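Local coordinates for bacterial leucyl aminopeptidase (Legionella pneumophila, PDB 6ESL), which probably removes amino-terminal residues, leucine among them, from peptides as a zinc-dependent aminopeptidase of peptidase family M28, at residues N132-L137 with D366-L371; Y144-T149 with M210-G215; E155-L160 with Y186-L191; Y288-N293 with F354-P359. All coordinates share one frame; numbering follows the deposited sequence.

Interaction 1 pairs helix 130-142 with the loop before the last helix, 373-391, so it closes the longest loop and spans the other three contacts. Next along the chain, residues 144-149 meet 210-215 in interaction 2, on the loop after strand 203-209. Interaction 3 falls within that span and lays helix 151-170 on strand 188-195. Interactions 2 and 3 touch, mainly through Arg146, Ala148 and Gln188. Interaction 4 closes later, in series with interactions 2 and 3, and joins two loops that follow strands 277-282 and 346-350. It touches interaction 1 where Tyr288 meets Leu370 and Leu371. No two of the four spans cross.

Interaction 1 (N132-L137 with D366-L371); sequences NIWQTL and DKMDLL
Residues 132-137 are a piece of helix 130-142, and Asn132 and Ile133 face other parts of the protein. Asn132 uses its ND2 to hold Glu232 of helix 220-239, and Ile133 packs on Thr377 and Ser380 of helix 373-391. The contact begins at Trp134. Its CG is anti to the backbone N (chi1 -170°), and this carries the six-membered ring out to residues 368 and 369. The CE methyl of Met368 sits over one face of that ring, 17° off the ring normal, in a CH-pi contact with CE 4.1 Å from the centroid. A bend at the last torsion of Met368 (chi3 72°) goes with this place of the methyl. The rim of the indole also reaches the backbone: Trp134 CH2 lies 3.6 Å from Met368 O. Asp369 comes to the ring edge instead, its carboxylate nearly coplanar with the indole and OD1 4.2 Å from Trp134 CZ2. One turn further on, Leu137 points at the loop and meets Met368 tip to tip, with CG 4.1 Å from Met368 CE. The same methyl thus touches both a ring face and a leucine. The CD2 methyl of Leu137 meets Leu371 CD1 at 3.8 Å, the two side chains crossing obliquely. No hydrogen bond joins the two segments, so side-chain packing holds them. Nearby, Asp366 accepts hydrogen bonds from the backbone N of Gly221 and of Asp222, a zinc ligand. The whole is helix-to-loop packing on the outside of an alpha/beta fold, in which helices flank the central mixed sheet of this M28 peptidase.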
loop_
_atom_site.group_PDB
_atom_site.type_symbol
_atom_site.label_atom_id
_atom_site.label_comp_id
_atom_site.label_asym_id
_atom_site.label_seq_id
_atom_site.Cartn_x
_atom_site.Cartn_y
_atom_site.Cartn_z
ATOM N N ASN B 132 -7.139 -27.796 17.642
ATOM C CA ASN B 132 -5.811 -28.288 17.245
ATOM C C ASN B 132 -4.800 -27.160 17.479
ATOM O O ASN B 132 -3.668 -27.393 18.003
ATOM C CB ASN B 132 -5.813 -28.640 15.737
ATOM C CG ASN B 132 -6.498 -29.938 15.431
ATOM O OD1 ASN B 132 -6.792 -30.687 16.362
ATOM N ND2 ASN B 132 -6.700 -30.258 14.150
ATOM N N ILE B 133 -5.239 -25.929 17.171
ATOM C CA ILE B 133 -4.391 -24.774 17.349
ATOM C C ILE B 133 -4.029 -24.655 18.837
ATOM O O ILE B 133 -2.857 -24.501 19.227
ATOM C CB ILE B 133 -5.049 -23.432 16.798
ATOM C CG1 ILE B 133 -5.175 -23.506 15.290
ATOM C CG2 ILE B 133 -4.121 -22.257 17.165
ATOM C CD1 ILE B 133 -6.141 -22.511 14.693
ATOM N N TRP B 134 -5.038 -24.719 19.679
ATOM C CA TRP B 134 -4.887 -24.575 21.118
ATOM C C TRP B 134 -3.975 -25.707 21.684
ATOM O O TRP B 134 -3.135 -25.465 22.563
ATOM C CB TRP B 134 -6.308 -24.619 21.802
ATOM C CG TRP B 134 -6.280 -24.248 23.237
ATOM C CD1 TRP B 134 -6.357 -25.111 24.298
ATOM C CD2 TRP B 134 -6.150 -22.919 23.800
ATOM N NE1 TRP B 134 -6.281 -24.393 25.481
ATOM C CE2 TRP B 134 -6.179 -23.055 25.207
ATOM C CE3 TRP B 134 -6.029 -21.606 23.237
ATOM C CZ2 TRP B 134 -6.053 -21.956 26.086
ATOM C CZ3 TRP B 134 -5.931 -20.512 24.098
ATOM C CH2 TRP B 134 -5.941 -20.695 25.523
ATOM N N GLN B 135 -4.137 -26.928 21.159
ATOM C CA GLN B 135 -3.310 -28.079 21.572
ATOM C C GLN B 135 -1.823 -27.910 21.209
ATOM O O GLN B 135 -0.944 -28.162 22.033
ATOM C CB GLN B 135 -3.855 -29.374 20.966
ATOM C CG GLN B 135 -5.225 -29.773 21.488
ATOM C CD GLN B 135 -5.237 -29.995 22.988
ATOM O OE1 GLN B 135 -4.299 -30.562 23.549
ATOM N NE2 GLN B 135 -6.301 -29.550 23.644
ATOM N N THR B 136 -1.556 -27.482 19.975
ATOM C CA THR B 136 -0.192 -27.151 19.519
ATOM C C THR B 136 0.446 -26.093 20.391
ATOM O O THR B 136 1.610 -26.186 20.817
ATOM C CB THR B 136 -0.223 -26.731 18.055
ATOM O OG1 THR B 136 -0.694 -27.825 17.273
ATOM C CG2 THR B 136 1.163 -26.333 17.560
ATOM N N LEU B 137 -0.313 -25.063 20.680
ATOM C CA LEU B 137 0.129 -23.941 21.532
ATOM C C LEU B 137 0.412 -24.396 22.985
ATOM O O LEU B 137 1.380 -23.961 23.658
ATOM C CB LEU B 137 -0.893 -22.841 21.475
ATOM C CG LEU B 137 -0.438 -21.543 22.145
ATOM C CD1 LEU B 137 0.863 -20.975 21.665
ATOM C CD2 LEU B 137 -1.510 -20.522 21.910
ATOM N N ASP B 366 3.888 -13.897 28.891
ATOM C CA ASP B 366 3.357 -14.049 27.560
ATOM C C ASP B 366 2.776 -15.439 27.526
ATOM O O ASP B 366 3.297 -16.335 26.964
ATOM C CB ASP B 366 4.399 -13.807 26.454
ATOM C CG ASP B 366 3.838 -13.970 25.040
ATOM O OD1 ASP B 366 2.640 -14.125 24.844
ATOM O OD2 ASP B 366 4.605 -13.984 24.118
ATOM N N LYS B 367 1.603 -15.522 28.130
ATOM C CA LYS B 367 0.874 -16.754 28.306
ATOM C C LYS B 367 -0.388 -16.922 27.485
ATOM O O LYS B 367 -1.077 -15.997 27.201
ATOM C CB LYS B 367 0.511 -16.925 29.776
ATOM C CG LYS B 367 1.685 -17.145 30.692
ATOM C CD LYS B 367 1.270 -17.245 32.130
ATOM C CE LYS B 367 2.419 -16.914 33.039
ATOM N NZ LYS B 367 2.073 -16.876 34.476
ATOM N N MET B 368 -0.730 -18.177 27.291
ATOM C CA MET B 368 -1.826 -18.642 26.491
ATOM C C MET B 368 -3.189 -18.069 26.904
ATOM O O MET B 368 -4.010 -17.727 26.090
ATOM C CB MET B 368 -1.884 -20.111 26.759
ATOM C CG MET B 368 -0.747 -20.850 26.233
ATOM S SD MET B 368 -0.889 -22.552 26.686
ATOM C CE MET B 368 -2.197 -22.904 25.596
ATOM N N ASP B 369 -3.391 -17.928 28.193
ATOM C CA ASP B 369 -4.622 -17.426 28.763
ATOM C C ASP B 369 -4.978 -15.995 28.441
ATOM O O ASP B 369 -6.091 -15.620 28.634
ATOM C CB ASP B 369 -4.691 -17.710 30.247
ATOM C CG ASP B 369 -4.895 -19.165 30.530
ATOM O OD1 ASP B 369 -5.257 -19.910 29.624
ATOM O OD2 ASP B 369 -4.687 -19.584 31.661
ATOM N N LEU B 370 -4.001 -15.181 28.074
ATOM C CA LEU B 370 -4.244 -13.834 27.633
ATOM C C LEU B 370 -4.654 -13.765 26.130
ATOM O O LEU B 370 -5.036 -12.747 25.677
ATOM C CB LEU B 370 -3.040 -12.976 27.963
ATOM C CG LEU B 370 -2.641 -13.011 29.432
ATOM C CD1 LEU B 370 -1.216 -12.631 29.692
ATOM C CD2 LEU B 370 -3.556 -12.239 30.346
ATOM N N LEU B 371 -4.540 -14.859 25.394
ATOM C CA LEU B 371 -4.873 -14.944 23.978
ATOM C C LEU B 371 -6.325 -15.286 23.648
ATOM O O LEU B 371 -7.030 -15.721 24.487
ATOM C CB LEU B 371 -3.947 -15.885 23.238
ATOM C CG LEU B 371 -2.449 -15.756 23.497
ATOM C CD1 LEU B 371 -1.684 -16.754 22.672
ATOM C CD2 LEU B 371 -1.967 -14.356 23.257
#

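Interaction 2 (Y144-T149 with M210-G215); sequences YNRSAT and MDTLDG
Arg146 and Thr212 form the tight part of this buried loop-to-loop contact. Arg146 N gives a nearly straight bond to Thr212 OG1 (2.8 Å, 167°). Thr212 OG1 in turn donates to Leu213 O, so this hydroxyl is gripped twice. The Arg146 chain bends at chi3 and brings NE to Met210 O at 2.7 Å, with that oxygen close to the guanidinium plane. Thr212 CG2 rests over the centre of one guanidinium face, 3.6 Å from Arg146 CZ. Pro218 O and Gly219 O take NH1 and NH2, so the whole group is held. Asp211 belongs to the His-x-Asp motif of M28 peptidases: its OD1 bonds ND1 of His209, a zinc ligand, and its OD2 bonds Glu257 N. Asp211 is thus a second-shell residue that would help orient and polarise the histidine.

Packing is looser around Ser147 and Ala148, where two waters mediate. One bridges Ser147 OG and Thr212 O; the other joins Ala148 N, Asp211 OD2 and Thr212 O. Ser147 OG still donates directly to Asp214 OD1 at 2.7 Å, meeting it from above the carboxylate plane, and Lys150 forms a salt bridge with the same oxygen. Toward the exposed Tyr144, the buried Asn145 donates through ND2, in plane, to a lone pair of Gly215 O (2.8 Å), while Asn145 OD1 makes an Asx turn with Ser147 N. Tyr144 merely lies against Gly215, with Tyr144 CE2 3.4 Å from Gly215 O.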
loop_
_atom_site.group_PDB
_atom_site.type_symbol
_atom_site.label_atom_id
_atom_site.label_comp_id
_atom_site.label_asym_id
_atom_site.label_seq_id
_atom_site.Cartn_x
_atom_site.Cartn_y
_atom_site.Cartn_z
ATOM N N TYR B 144 10.469 -24.716 28.484
ATOM C CA TYR B 144 10.902 -23.689 29.416
ATOM C C TYR B 144 11.135 -22.368 28.618
ATOM O O TYR B 144 10.741 -21.276 29.045
ATOM C CB TYR B 144 12.146 -24.141 30.172
ATOM C CG TYR B 144 12.694 -23.124 31.121
ATOM C CD1 TYR B 144 12.080 -22.938 32.357
ATOM C CD2 TYR B 144 13.798 -22.318 30.801
ATOM C CE1 TYR B 144 12.536 -21.970 33.244
ATOM C CE2 TYR B 144 14.249 -21.362 31.681
ATOM C CZ TYR B 144 13.608 -21.214 32.909
ATOM O OH TYR B 144 13.970 -20.251 33.786
ATOM N N ASN B 145 11.793 -22.529 27.468
ATOM C CA ASN B 145 11.841 -21.488 26.399
ATOM C C ASN B 145 12.121 -22.201 25.103
ATOM O O ASN B 145 12.292 -23.445 25.085
ATOM C CB ASN B 145 12.820 -20.392 26.691
ATOM C CG ASN B 145 14.323 -20.900 26.740
ATOM O OD1 ASN B 145 14.821 -21.692 25.863
ATOM N ND2 ASN B 145 15.005 -20.456 27.774
ATOM N N ARG B 146 12.150 -21.433 23.996
ATOM C CA ARG B 146 12.492 -22.024 22.696
ATOM C C ARG B 146 13.583 -21.206 22.033
ATOM O O ARG B 146 13.618 -21.052 20.793
ATOM C CB ARG B 146 11.238 -22.134 21.874
ATOM C CG ARG B 146 10.010 -22.771 22.617
ATOM C CD ARG B 146 8.830 -22.888 21.678
ATOM N NE ARG B 146 8.296 -21.581 21.144
ATOM C CZ ARG B 146 7.380 -20.825 21.753
ATOM N NH1 ARG B 146 6.908 -21.132 22.977
ATOM N NH2 ARG B 146 6.859 -19.765 21.135
ATOM N N SER B 147 14.523 -20.737 22.871
ATOM C CA SER B 147 15.686 -20.016 22.434
ATOM C C SER B 147 16.600 -20.788 21.510
ATOM O O SER B 147 16.929 -21.964 21.780
ATOM C CB SER B 147 16.483 -19.616 23.636
ATOM O OG SER B 147 17.651 -18.887 23.307
ATOM N N ALA B 148 17.081 -20.079 20.457
ATOM C CA ALA B 148 17.862 -20.680 19.438
ATOM C C ALA B 148 19.248 -21.178 19.949
ATOM O O ALA B 148 19.901 -21.902 19.246
ATOM C CB ALA B 148 18.037 -19.741 18.299
ATOM N N THR B 149 19.646 -20.782 21.141
ATOM C CA THR B 149 20.960 -21.170 21.699
ATOM C C THR B 149 20.791 -22.313 22.687
ATOM O O THR B 149 21.810 -22.669 23.293
ATOM C CB THR B 149 21.647 -20.015 22.501
ATOM O OG1 THR B 149 20.741 -19.526 23.503
ATOM C CG2 THR B 149 22.055 -18.858 21.575
ATOM N N MET B 210 9.793 -19.951 15.545
ATOM C CA MET B 210 9.536 -20.970 16.542
ATOM C C MET B 210 10.129 -20.538 17.901
ATOM O O MET B 210 9.868 -21.192 18.964
ATOM C CB MET B 210 10.190 -22.310 16.087
ATOM C CG MET B 210 11.708 -22.355 16.158
ATOM S SD MET B 210 12.293 -24.030 15.807
ATOM C CE MET B 210 12.175 -24.175 14.063
ATOM N N ASP B 211 11.002 -19.541 17.878
ATOM C CA ASP B 211 11.828 -19.205 19.016
ATOM C C ASP B 211 11.270 -18.150 19.964
ATOM O O ASP B 211 10.285 -17.482 19.661
ATOM C CB ASP B 211 13.261 -18.802 18.574
ATOM C CG ASP B 211 13.284 -17.466 17.819
ATOM O OD1 ASP B 211 12.438 -17.309 16.938
ATOM O OD2 ASP B 211 14.175 -16.633 18.122
ATOM N N THR B 212 11.969 -18.023 21.095
ATOM C CA THR B 212 11.749 -17.047 22.134
ATOM C C THR B 212 13.054 -16.536 22.645
ATOM O O THR B 212 14.169 -16.952 22.207
ATOM C CB THR B 212 11.019 -17.687 23.348
ATOM O OG1 THR B 212 11.929 -18.629 24.033
ATOM C CG2 THR B 212 9.738 -18.355 22.921
ATOM N N LEU B 213 12.967 -15.626 23.591
ATOM C CA LEU B 213 14.151 -15.207 24.346
ATOM C C LEU B 213 14.574 -16.348 25.329
ATOM O O LEU B 213 13.875 -17.360 25.495
ATOM C CB LEU B 213 13.879 -13.909 25.117
ATOM C CG LEU B 213 13.477 -12.622 24.450
ATOM C CD1 LEU B 213 13.706 -11.456 25.341
ATOM C CD2 LEU B 213 14.286 -12.588 23.202
ATOM N N ASP B 214 15.704 -16.122 25.980
ATOM C CA ASP B 214 16.124 -16.907 27.111
ATOM C C ASP B 214 15.351 -16.642 28.388
ATOM O O ASP B 214 14.498 -15.765 28.459
ATOM C CB ASP B 214 17.615 -16.736 27.406
ATOM C CG ASP B 214 18.495 -17.095 26.239
ATOM O OD1 ASP B 214 18.407 -18.247 25.771
ATOM O OD2 ASP B 214 19.236 -16.173 25.781
ATOM N N GLY B 215 15.632 -17.466 29.427
ATOM C CA GLY B 215 14.796 -17.420 30.638
ATOM C C GLY B 215 13.508 -18.193 30.441
ATOM O O GLY B 215 13.322 -18.950 29.503
HETATM O O HOH W 1 16.773 -16.361 21.985
HETATM O O HOH W 2 16.326 -17.253 19.917
#

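Interaction 3 (E155-L160 with Y186-L191); sequences ETANWL and YKQPSL
Helix 151-170 packs here on strand 188-195, the second strand of the hairpin that ends the central mixed sheet of this alpha/beta fold. The short axes run roughly parallel, 27° apart, and approach to 7.8 Å. Ala157 points toward the strand, and its single methyl touches Pro189: Ala157 CB lies 3.8 Å from Pro189 CD and equally far from Pro189 O. Pro189 CD and CG form the ring edge that meets this methyl, with CG 4.0 Å from Ala157 CB. Phe180 of the neighbouring strand 176-183 packs on both Ala157 and Pro189.

Gln188 is extended through its first two torsions, with CG anti to the backbone N (chi1 -177°). Its CG passes 4.4 Å from Ala157 CB. Its amide ends beyond the helix contact: NE2 donates to Arg146 O and Gly153 O, and OE1 accepts from Ala255 N, so the buried polar end is fully engaged. Ser190 turns its side chain away from the helix, and its OG accepts from the backbone N of Ala254.

Leu191 turns back toward the helix. Its CG is also anti to the backbone N (chi1 173°), and CD2 is the branch that reaches the helix. Leu160 is built the other way, with CG anti to the carbonyl carbon and beside the backbone N. Its CB is left facing the strand, 3.6 Å from Leu191 CD2.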
loop_
_atom_site.group_PDB
_atom_site.type_symbol
_atom_site.label_atom_id
_atom_site.label_comp_id
_atom_site.label_asym_id
_atom_site.label_seq_id
_atom_site.Cartn_x
_atom_site.Cartn_y
_atom_site.Cartn_z
ATOM N N GLU B 155 14.879 -28.992 20.620
ATOM C CA GLU B 155 13.736 -29.926 20.768
ATOM C C GLU B 155 12.472 -29.364 20.042
ATOM O O GLU B 155 11.682 -30.119 19.458
ATOM C CB GLU B 155 13.396 -30.149 22.255
ATOM C CG GLU B 155 14.422 -30.931 23.115
ATOM C CD GLU B 155 14.221 -30.691 24.655
ATOM O OE1 GLU B 155 13.089 -30.313 25.109
ATOM O OE2 GLU B 155 15.211 -30.893 25.459
ATOM N N THR B 156 12.267 -28.011 20.082
ATOM C CA THR B 156 11.107 -27.444 19.445
ATOM C C THR B 156 11.154 -27.745 17.970
ATOM O O THR B 156 10.175 -28.155 17.370
ATOM C CB THR B 156 11.073 -25.877 19.648
ATOM O OG1 THR B 156 10.997 -25.577 21.042
ATOM C CG2 THR B 156 9.901 -25.198 18.917
ATOM N N ALA B 157 12.305 -27.483 17.348
ATOM C CA ALA B 157 12.428 -27.702 15.918
ATOM C C ALA B 157 12.174 -29.195 15.509
ATOM O O ALA B 157 11.491 -29.502 14.492
ATOM C CB ALA B 157 13.839 -27.300 15.475
ATOM N N ASN B 158 12.852 -30.104 16.248
ATOM C CA ASN B 158 12.603 -31.559 16.080
ATOM C C ASN B 158 11.078 -31.984 16.187
ATOM O O ASN B 158 10.565 -32.710 15.351
ATOM C CB ASN B 158 13.369 -32.324 17.151
ATOM C CG ASN B 158 14.851 -32.363 16.903
ATOM O OD1 ASN B 158 15.327 -32.106 15.814
ATOM N ND2 ASN B 158 15.584 -32.789 17.934
ATOM N N TRP B 159 10.406 -31.479 17.208
ATOM C CA TRP B 159 8.951 -31.742 17.411
ATOM C C TRP B 159 8.088 -31.195 16.285
ATOM O O TRP B 159 7.271 -31.877 15.772
ATOM C CB TRP B 159 8.517 -31.172 18.728
ATOM C CG TRP B 159 7.114 -31.485 19.025
ATOM C CD1 TRP B 159 6.606 -32.710 19.480
ATOM C CD2 TRP B 159 6.005 -30.620 18.911
ATOM N NE1 TRP B 159 5.255 -32.591 19.668
ATOM C CE2 TRP B 159 4.859 -31.338 19.303
ATOM C CE3 TRP B 159 5.860 -29.283 18.530
ATOM C CZ2 TRP B 159 3.578 -30.770 19.294
ATOM C CZ3 TRP B 159 4.557 -28.718 18.529
ATOM C CH2 TRP B 159 3.465 -29.439 18.882
ATOM N N LEU B 160 8.316 -29.965 15.825
ATOM C CA LEU B 160 7.581 -29.459 14.688
ATOM C C LEU B 160 7.762 -30.279 13.429
ATOM O O LEU B 160 6.800 -30.557 12.655
ATOM C CB LEU B 160 7.958 -27.945 14.391
ATOM C CG LEU B 160 7.623 -26.981 15.498
ATOM C CD1 LEU B 160 8.288 -25.573 15.354
ATOM C CD2 LEU B 160 6.117 -26.846 15.599
ATOM N N TYR B 186 24.104 -20.876 15.976
ATOM C CA TYR B 186 22.923 -21.213 16.744
ATOM C C TYR B 186 22.569 -22.673 16.548
ATOM O O TYR B 186 22.474 -23.148 15.401
ATOM C CB TYR B 186 21.712 -20.362 16.321
ATOM C CG TYR B 186 21.879 -18.907 16.686
ATOM C CD1 TYR B 186 21.572 -18.447 17.962
ATOM C CD2 TYR B 186 22.393 -18.004 15.775
ATOM C CE1 TYR B 186 21.830 -17.129 18.354
ATOM C CE2 TYR B 186 22.565 -16.657 16.101
ATOM C CZ TYR B 186 22.261 -16.228 17.437
ATOM O OH TYR B 186 22.494 -14.907 17.832
ATOM N N LYS B 187 22.356 -23.379 17.649
ATOM C CA LYS B 187 22.034 -24.803 17.492
ATOM C C LYS B 187 20.633 -25.126 16.984
ATOM O O LYS B 187 20.441 -26.171 16.377
ATOM C CB LYS B 187 22.331 -25.571 18.773
ATOM C CG LYS B 187 21.655 -25.019 19.985
ATOM C CD LYS B 187 21.925 -25.898 21.205
ATOM C CE LYS B 187 23.299 -25.609 21.825
ATOM N NZ LYS B 187 23.192 -26.121 23.232
ATOM N N GLN B 188 19.646 -24.238 17.194
ATOM C CA GLN B 188 18.286 -24.430 16.568
ATOM C C GLN B 188 18.283 -24.221 15.058
ATOM O O GLN B 188 18.619 -23.119 14.590
ATOM C CB GLN B 188 17.269 -23.482 17.209
ATOM C CG GLN B 188 15.806 -23.535 16.798
ATOM C CD GLN B 188 15.058 -22.429 17.482
ATOM O OE1 GLN B 188 15.247 -21.231 17.097
ATOM N NE2 GLN B 188 14.225 -22.755 18.517
ATOM N N PRO B 189 17.936 -25.242 14.276
ATOM C CA PRO B 189 17.741 -25.085 12.844
ATOM C C PRO B 189 16.396 -24.516 12.533
ATOM O O PRO B 189 15.442 -24.612 13.383
ATOM C CB PRO B 189 17.773 -26.494 12.313
ATOM C CG PRO B 189 17.324 -27.341 13.451
ATOM C CD PRO B 189 17.497 -26.609 14.742
ATOM N N SER B 190 16.311 -23.882 11.334
ATOM C CA SER B 190 15.051 -23.612 10.759
ATOM C C SER B 190 14.434 -24.928 10.131
ATOM O O SER B 190 15.135 -25.742 9.539
ATOM C CB SER B 190 15.072 -22.464 9.754
ATOM O OG SER B 190 15.413 -21.184 10.324
ATOM N N LEU B 191 13.108 -25.045 10.223
ATOM C CA LEU B 191 12.335 -26.153 9.620
ATOM C C LEU B 191 11.666 -25.686 8.353
ATOM O O LEU B 191 10.825 -24.777 8.371
ATOM C CB LEU B 191 11.275 -26.633 10.559
ATOM C CG LEU B 191 10.276 -27.690 9.975
ATOM C CD1 LEU B 191 11.056 -28.926 9.470
ATOM C CD2 LEU B 191 9.271 -28.000 11.074
#

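Interaction 4 (Y288-N293 with F354-P359); sequences YRNDAN and FADHNP
Tyr288 has the most surface buried of any residue in this contact, which ties the loop after strand 277-282 to the loop after strand 346-350 of the mixed sheet in this M28 peptidase. Its ring, with CG anti to the backbone N (chi1 177°), reaches across to the loop 354-359. Asn358 lies flat on one face. The amide and the ring are only 8° apart, so they stack, and Asn358 CB makes a CH-pi contact 3.8 Å from the ring centroid. Asn358 CB is 3.6 Å from Tyr288 CG, offset toward the rim. What fixes the amide is its own neighbour: Asn358 OD1 accepts from Tyr360 N. At the far end of the ring Pro359 crosses at about a right angle, its CD 3.7 Å from Tyr288 OH.

Asp356 is the second large participant. Its O comes to the edge of the Tyr288 ring, 4.1 Å from CE2. Its side chain crosses that of Asn290 obliquely, with Asp356 CB 3.7 Å from Asn290 CG. Asp356 is in the type I turn from Phe354 to His357, and Asp356 N bonds Ser353 OG. The other end of Tyr288 is tied too, since its N donates to Glu351 OE1. The loop lies near the active site: the side chain of His357 is about 9 Å from a zinc ion.

A flat amide on an aromatic face, with a proline beside it, suggests that dispersion and shape hold these two loops together more than charge does.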
loop_
_atom_site.group_PDB
_atom_site.type_symbol
_atom_site.label_atom_id
_atom_site.label_comp_id
_atom_site.label_asym_id
_atom_site.label_seq_id
_atom_site.Cartn_x
_atom_site.Cartn_y
_atom_site.Cartn_z
ATOM N N TYR B 288 -3.455 -12.201 20.316
ATOM C CA TYR B 288 -3.833 -11.186 21.281
ATOM C C TYR B 288 -4.669 -10.184 20.657
ATOM O O TYR B 288 -4.344 -9.648 19.547
ATOM C CB TYR B 288 -2.569 -10.554 21.910
ATOM C CG TYR B 288 -2.900 -9.406 22.888
ATOM C CD1 TYR B 288 -3.160 -9.654 24.266
ATOM C CD2 TYR B 288 -2.901 -8.091 22.441
ATOM C CE1 TYR B 288 -3.432 -8.582 25.134
ATOM C CE2 TYR B 288 -3.174 -7.048 23.299
ATOM C CZ TYR B 288 -3.445 -7.333 24.638
ATOM O OH TYR B 288 -3.759 -6.267 25.424
ATOM N N ARG B 289 -5.803 -9.863 21.316
ATOM C CA ARG B 289 -6.691 -8.826 20.878
ATOM C C ARG B 289 -6.622 -7.696 21.853
ATOM O O ARG B 289 -6.630 -7.896 23.064
ATOM C CB ARG B 289 -8.157 -9.326 20.774
ATOM C CG ARG B 289 -8.477 -10.073 19.483
ATOM C CD ARG B 289 -9.944 -10.467 19.467
ATOM N NE ARG B 289 -10.253 -11.187 18.246
ATOM C CZ ARG B 289 -11.442 -11.695 17.980
ATOM N NH1 ARG B 289 -12.434 -11.511 18.859
ATOM N NH2 ARG B 289 -11.642 -12.316 16.824
ATOM N N ASN B 290 -6.500 -6.490 21.329
ATOM C CA ASN B 290 -6.499 -5.383 22.233
ATOM C C ASN B 290 -7.818 -5.244 23.006
ATOM O O ASN B 290 -7.885 -4.729 24.124
ATOM C CB ASN B 290 -6.287 -4.152 21.371
ATOM C CG ASN B 290 -5.725 -3.084 22.157
ATOM O OD1 ASN B 290 -4.592 -3.285 22.708
ATOM N ND2 ASN B 290 -6.480 -2.002 22.299
ATOM N N ASP B 291 -8.896 -5.554 22.297
ATOM C CA ASP B 291 -10.278 -5.534 22.831
ATOM C C ASP B 291 -10.848 -6.870 22.354
ATOM O O ASP B 291 -10.962 -7.092 21.155
ATOM C CB ASP B 291 -10.935 -4.319 22.236
ATOM C CG ASP B 291 -12.419 -4.216 22.523
ATOM O OD1 ASP B 291 -13.027 -5.092 23.191
ATOM O OD2 ASP B 291 -12.966 -3.196 22.037
ATOM N N ALA B 292 -11.257 -7.717 23.280
ATOM C CA ALA B 292 -11.766 -9.039 22.960
ATOM C C ALA B 292 -12.948 -8.965 21.944
ATOM O O ALA B 292 -13.085 -9.831 21.134
ATOM C CB ALA B 292 -12.167 -9.798 24.250
ATOM N N ASN B 293 -13.737 -7.905 21.965
ATOM C CA ASN B 293 -14.877 -7.792 21.101
ATOM C C ASN B 293 -14.559 -7.263 19.741
ATOM O O ASN B 293 -15.442 -7.196 18.935
ATOM C CB ASN B 293 -15.927 -6.839 21.746
ATOM C CG ASN B 293 -16.461 -7.372 23.032
ATOM O OD1 ASN B 293 -16.728 -6.579 23.940
ATOM N ND2 ASN B 293 -16.611 -8.690 23.138
ATOM N N PHE B 354 0.863 -1.806 15.898
ATOM C CA PHE B 354 2.133 -1.581 16.606
ATOM C C PHE B 354 1.959 -0.829 17.924
ATOM O O PHE B 354 2.456 -1.280 18.981
ATOM C CB PHE B 354 3.144 -0.833 15.731
ATOM C CG PHE B 354 4.458 -0.623 16.449
ATOM C CD1 PHE B 354 5.354 -1.711 16.643
ATOM C CD2 PHE B 354 4.766 0.653 17.005
ATOM C CE1 PHE B 354 6.513 -1.556 17.344
ATOM C CE2 PHE B 354 5.962 0.816 17.729
ATOM C CZ PHE B 354 6.825 -0.288 17.894
ATOM N N ALA B 355 1.169 0.203 17.896
ATOM C CA ALA B 355 0.883 0.971 19.056
ATOM C C ALA B 355 0.138 0.214 20.158
ATOM O O ALA B 355 0.374 0.458 21.267
ATOM C CB ALA B 355 0.122 2.205 18.676
ATOM N N ASP B 356 -0.739 -0.698 19.742
ATOM C CA ASP B 356 -1.593 -1.501 20.616
ATOM C C ASP B 356 -1.164 -2.963 20.766
ATOM O O ASP B 356 -1.975 -3.818 21.121
ATOM C CB ASP B 356 -3.048 -1.435 20.142
ATOM C CG ASP B 356 -3.597 -0.022 20.142
ATOM O OD1 ASP B 356 -2.850 0.908 20.509
ATOM O OD2 ASP B 356 -4.777 0.158 19.774
ATOM N N HIS B 357 0.107 -3.247 20.496
ATOM C CA HIS B 357 0.646 -4.609 20.580
ATOM C C HIS B 357 0.631 -5.171 22.006
ATOM O O HIS B 357 0.650 -4.415 22.982
ATOM C CB HIS B 357 2.067 -4.656 20.013
ATOM C CG HIS B 357 3.098 -4.053 20.916
ATOM N ND1 HIS B 357 3.781 -4.788 21.860
ATOM C CD2 HIS B 357 3.561 -2.785 21.018
ATOM C CE1 HIS B 357 4.622 -3.999 22.505
ATOM N NE2 HIS B 357 4.509 -2.778 22.014
ATOM N N ASN B 358 0.617 -6.501 22.119
ATOM C CA ASN B 358 0.544 -7.167 23.420
ATOM C C ASN B 358 1.669 -6.692 24.326
ATOM O O ASN B 358 2.824 -6.607 23.910
ATOM C CB ASN B 358 0.607 -8.686 23.251
ATOM C CG ASN B 358 0.534 -9.422 24.574
ATOM O OD1 ASN B 358 0.435 -8.807 25.636
ATOM N ND2 ASN B 358 0.583 -10.748 24.516
ATOM N N PRO B 359 1.316 -6.379 25.580
ATOM C CA PRO B 359 2.238 -5.804 26.564
ATOM C C PRO B 359 3.022 -6.882 27.305
ATOM O O PRO B 359 3.923 -6.562 28.082
ATOM C CB PRO B 359 1.302 -5.078 27.531
ATOM C CG PRO B 359 0.016 -5.825 27.435
ATOM C CD PRO B 359 -0.090 -6.268 26.005
#